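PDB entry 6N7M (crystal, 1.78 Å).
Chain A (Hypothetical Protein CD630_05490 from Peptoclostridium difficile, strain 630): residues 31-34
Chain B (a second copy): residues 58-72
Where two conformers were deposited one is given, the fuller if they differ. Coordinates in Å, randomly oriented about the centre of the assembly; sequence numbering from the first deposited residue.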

# COMPACT_ATOMS: atom_id res chain seq x y z
N GLY A 31 16.87 2.47 -0.60
CA GLY A 31 16.01 1.27 -0.42
C GLY A 31 14.52 1.59 -0.52
O GLY A 31 14.09 2.69 -0.09
N VAL A 32 13.75 0.62 -1.01
CA VAL A 32 12.27 0.79 -1.11
C VAL A 32 11.71 0.58 0.28
O VAL A 32 12.07 -0.44 0.92
CB VAL A 32 11.63 -0.18 -2.12
CG1 VAL A 32 10.11 -0.07 -2.11
CG2 VAL A 32 12.18 -0.00 -3.52
N GLU A 33 10.86 1.51 0.72
CA GLU A 33 10.27 1.43 2.07
C GLU A 33 9.41 0.18 2.09
O GLU A 33 8.60 0.05 1.22
CB GLU A 33 9.47 2.70 2.41
CG GLU A 33 9.05 2.77 3.87
CD GLU A 33 10.21 2.99 4.83
OE1 GLU A 33 11.22 3.56 4.38
OE2 GLU A 33 10.11 2.56 6.01
N HIS A 34 9.65 -0.71 3.04
CA HIS A 34 8.84 -1.94 3.06
C HIS A 34 8.41 -2.27 4.47
O HIS A 34 9.00 -1.78 5.38
CB HIS A 34 9.58 -3.09 2.40
CG HIS A 34 10.87 -3.41 3.04
ND1 HIS A 34 12.01 -2.69 2.82
CD2 HIS A 34 11.21 -4.39 3.89
CE1 HIS A 34 12.99 -3.21 3.50
NE2 HIS A 34 12.52 -4.26 4.15
N LYS B 58 8.67 12.97 7.67
CA LYS B 58 8.45 11.51 7.49
C LYS B 58 9.70 10.71 7.80
O LYS B 58 10.80 11.24 7.63
CB LYS B 58 7.97 11.15 6.08
CG LYS B 58 6.49 10.78 6.00
CD LYS B 58 6.27 9.49 6.79
CE LYS B 58 4.83 9.04 6.90
NZ LYS B 58 4.73 7.76 7.64
N ASP B 59 9.50 9.44 8.15
CA ASP B 59 10.59 8.49 8.47
C ASP B 59 11.04 7.79 7.17
O ASP B 59 11.06 6.54 7.13
CB ASP B 59 10.17 7.53 9.59
CG ASP B 59 8.76 6.98 9.47
OD1 ASP B 59 8.02 7.44 8.58
OD2 ASP B 59 8.40 6.09 10.29
N VAL B 60 11.35 8.59 6.16
CA VAL B 60 11.94 8.07 4.87
C VAL B 60 13.05 9.01 4.40
O VAL B 60 12.83 10.22 4.38
CB VAL B 60 10.90 7.84 3.77
CG1 VAL B 60 10.18 9.12 3.41
CG2 VAL B 60 11.53 7.20 2.55
N SER B 61 14.22 8.45 4.05
CA SER B 61 15.36 9.26 3.55
C SER B 61 15.07 9.74 2.13
O SER B 61 14.14 9.23 1.50
CB SER B 61 16.65 8.50 3.59
OG SER B 61 16.69 7.50 2.60
N GLN B 62 15.88 10.68 1.63
CA GLN B 62 15.64 11.24 0.28
C GLN B 62 15.88 10.14 -0.76
O GLN B 62 15.10 10.07 -1.71
CB GLN B 62 16.53 12.46 0.04
CG GLN B 62 16.31 13.17 -1.29
CD GLN B 62 14.88 13.56 -1.56
OE1 GLN B 62 14.28 13.11 -2.53
NE2 GLN B 62 14.29 14.35 -0.67
N LYS B 63 16.90 9.30 -0.54
CA LYS B 63 17.21 8.24 -1.55
C LYS B 63 16.15 7.15 -1.45
O LYS B 63 15.81 6.59 -2.50
CB LYS B 63 18.62 7.67 -1.41
CG LYS B 63 18.97 6.99 -0.10
CD LYS B 63 20.35 6.39 -0.12
CE LYS B 63 20.70 5.66 1.16
NZ LYS B 63 19.89 4.43 1.36
N ASP B 64 15.65 6.86 -0.25
CA ASP B 64 14.60 5.81 -0.13
C ASP B 64 13.32 6.33 -0.77
O ASP B 64 12.62 5.54 -1.39
CB ASP B 64 14.39 5.40 1.33
CG ASP B 64 15.60 4.72 1.95
OD1 ASP B 64 16.47 4.25 1.19
OD2 ASP B 64 15.67 4.70 3.18
N LEU B 65 13.06 7.63 -0.65
CA LEU B 65 11.83 8.20 -1.25
C LEU B 65 11.96 8.13 -2.77
O LEU B 65 11.00 7.70 -3.41
CB LEU B 65 11.63 9.62 -0.73
CG LEU B 65 10.35 10.32 -1.17
CD1 LEU B 65 9.15 9.40 -1.02
CD2 LEU B 65 10.15 11.60 -0.36
N GLU B 66 13.13 8.49 -3.30
CA GLU B 66 13.33 8.46 -4.78
C GLU B 66 13.21 7.02 -5.29
O GLU B 66 12.56 6.85 -6.35
CB GLU B 66 14.68 9.07 -5.14
CG GLU B 66 14.78 10.55 -4.84
CD GLU B 66 16.18 11.12 -5.00
OE1 GLU B 66 16.38 12.30 -4.68
OE2 GLU B 66 17.07 10.36 -5.45
N GLU B 67 13.77 6.05 -4.56
CA GLU B 67 13.74 4.63 -4.98
C GLU B 67 12.29 4.10 -4.87
O GLU B 67 11.88 3.28 -5.73
CB GLU B 67 14.65 3.74 -4.14
CG GLU B 67 16.08 3.62 -4.59
CD GLU B 67 16.71 2.28 -4.20
OE1 GLU B 67 15.99 1.38 -3.68
OE2 GLU B 67 17.93 2.12 -4.45
N THR B 68 11.59 4.49 -3.82
CA THR B 68 10.17 4.10 -3.61
C THR B 68 9.30 4.67 -4.74
O THR B 68 8.47 3.93 -5.26
CB THR B 68 9.68 4.51 -2.22
OG1 THR B 68 10.46 3.79 -1.27
CG2 THR B 68 8.23 4.16 -1.98
N ILE B 69 9.49 5.95 -5.10
CA ILE B 69 8.72 6.55 -6.22
C ILE B 69 9.02 5.77 -7.50
O ILE B 69 8.05 5.52 -8.27
CB ILE B 69 9.00 8.06 -6.30
CG1 ILE B 69 8.36 8.77 -5.11
CG2 ILE B 69 8.51 8.63 -7.61
CD1 ILE B 69 8.80 10.22 -4.90
N LYS B 70 10.27 5.37 -7.72
CA LYS B 70 10.59 4.58 -8.95
C LYS B 70 9.76 3.29 -8.96
O LYS B 70 9.16 2.99 -10.02
CB LYS B 70 12.08 4.27 -9.06
CG LYS B 70 12.54 3.65 -10.37
CD LYS B 70 14.04 3.49 -10.47
CE LYS B 70 14.50 2.88 -11.77
NZ LYS B 70 15.98 2.77 -11.82
N LYS B 71 9.72 2.57 -7.82
CA LYS B 71 8.94 1.31 -7.75
C LYS B 71 7.45 1.61 -7.97
O LYS B 71 6.76 0.84 -8.67
CB LYS B 71 9.11 0.53 -6.44
CG LYS B 71 8.46 -0.85 -6.52
CD LYS B 71 8.72 -1.82 -5.41
CE LYS B 71 7.73 -2.97 -5.43
NZ LYS B 71 7.59 -3.58 -6.78
N MSE B 72 6.97 2.72 -7.43
CA MSE B 72 5.54 3.05 -7.61
C MSE B 72 5.24 3.31 -9.10
O MSE B 72 4.15 2.97 -9.52
CB MSE B 72 5.17 4.22 -6.69
CG MSE B 72 5.32 3.86 -5.23
SE MSE B 72 5.08 5.49 -4.21
CE MSE B 72 3.22 5.91 -4.45
O HOH W 1 15.88 -1.17 -2.95

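A short extended segment can dock on a helix by lending its backbone amides to side chains spaced one turn apart, and the contact between the two copies of this protein is a compact example. Residues 31–34 of chain A, which form no regular helix or strand, lie against the first turns of a helix in chain B. The backbones approach closely, with CA of A:Gly31 4.8 Å from CA of B:Asp64 and CA of A:Val32 4.6 Å from CA of B:Thr68, and 421 Å² of surface is buried, both sides summed.

Two hydrogen bonds form the polar framework, and in both a backbone amine or amide of chain A donates to a helix side chain. A:Gly31 N reaches B:Asp64 OD1 at 2.6 Å; two residues on, A:Glu33 N meets B:Thr68 OG1 at 3.1 Å, with a nearly straight angle of 169° at the hydrogen. The acceptors are four residues apart, about one helical turn, so they come to the same side of the helix and match alternate nitrogens of the extended segment. B:Thr68 suits its buried place because its hydroxyl works in two directions: with chi1 in the m well, OG1 donates to B:Asp64 O at 2.8 Å, within its own helix, while accepting from A:Glu33 N. A weaker contribution comes from a CA-H...O contact between B:Asp64 CA and A:Gly31 O, 3.2 Å apart. Within chain A, A:His34 touches nothing in the helix stretch but braces its own segment: its ND1 donates to A:Val32 O at 2.9 Å and 173°.

The charged groups are arranged around the first of these bonds. The CA-to-CB bond of B:Asp64 points sideways, but its m rotamer brings the carboxylate nearer to chain A. B:Lys63 NZ lies 3.4 Å from B:Asp64 OD1 in a salt bridge whose hydrogen bond is weak, so the oxygen that receives A:Gly31 N is also steadied from within chain B. The helix start is itself secured by B:Ser61, the N-cap residue, whose OG accepts from B:Asp64 N at 3.1 Å.

Water extends the polar contact. The CA-to-CB bond of B:Glu67 points toward chain A, and its OE1 accepts a hydrogen bond from water 1 at 2.7 Å; the same water accepts a weak one from A:Val32 N at 3.4 Å. The carboxylate also packs closely against the glycine, with B:Glu67 OE1 3.3 Å from A:Gly31 CA.

Van der Waals packing fills in around this framework. A:Val32, in the t rotamer, places CG1 4.0 Å from B:Lys71 CD, so the aliphatic part of the lysine serves as a packing surface while its end leads away from the segment. A:Val32 CA rests 3.5 Å from B:Thr68 OG1. Near the helix start, A:Glu33 OE1 comes within 4.1 Å of B:Val60 CG2, a van der Waals contact with a residue whose CA-to-CB bond points toward chain A.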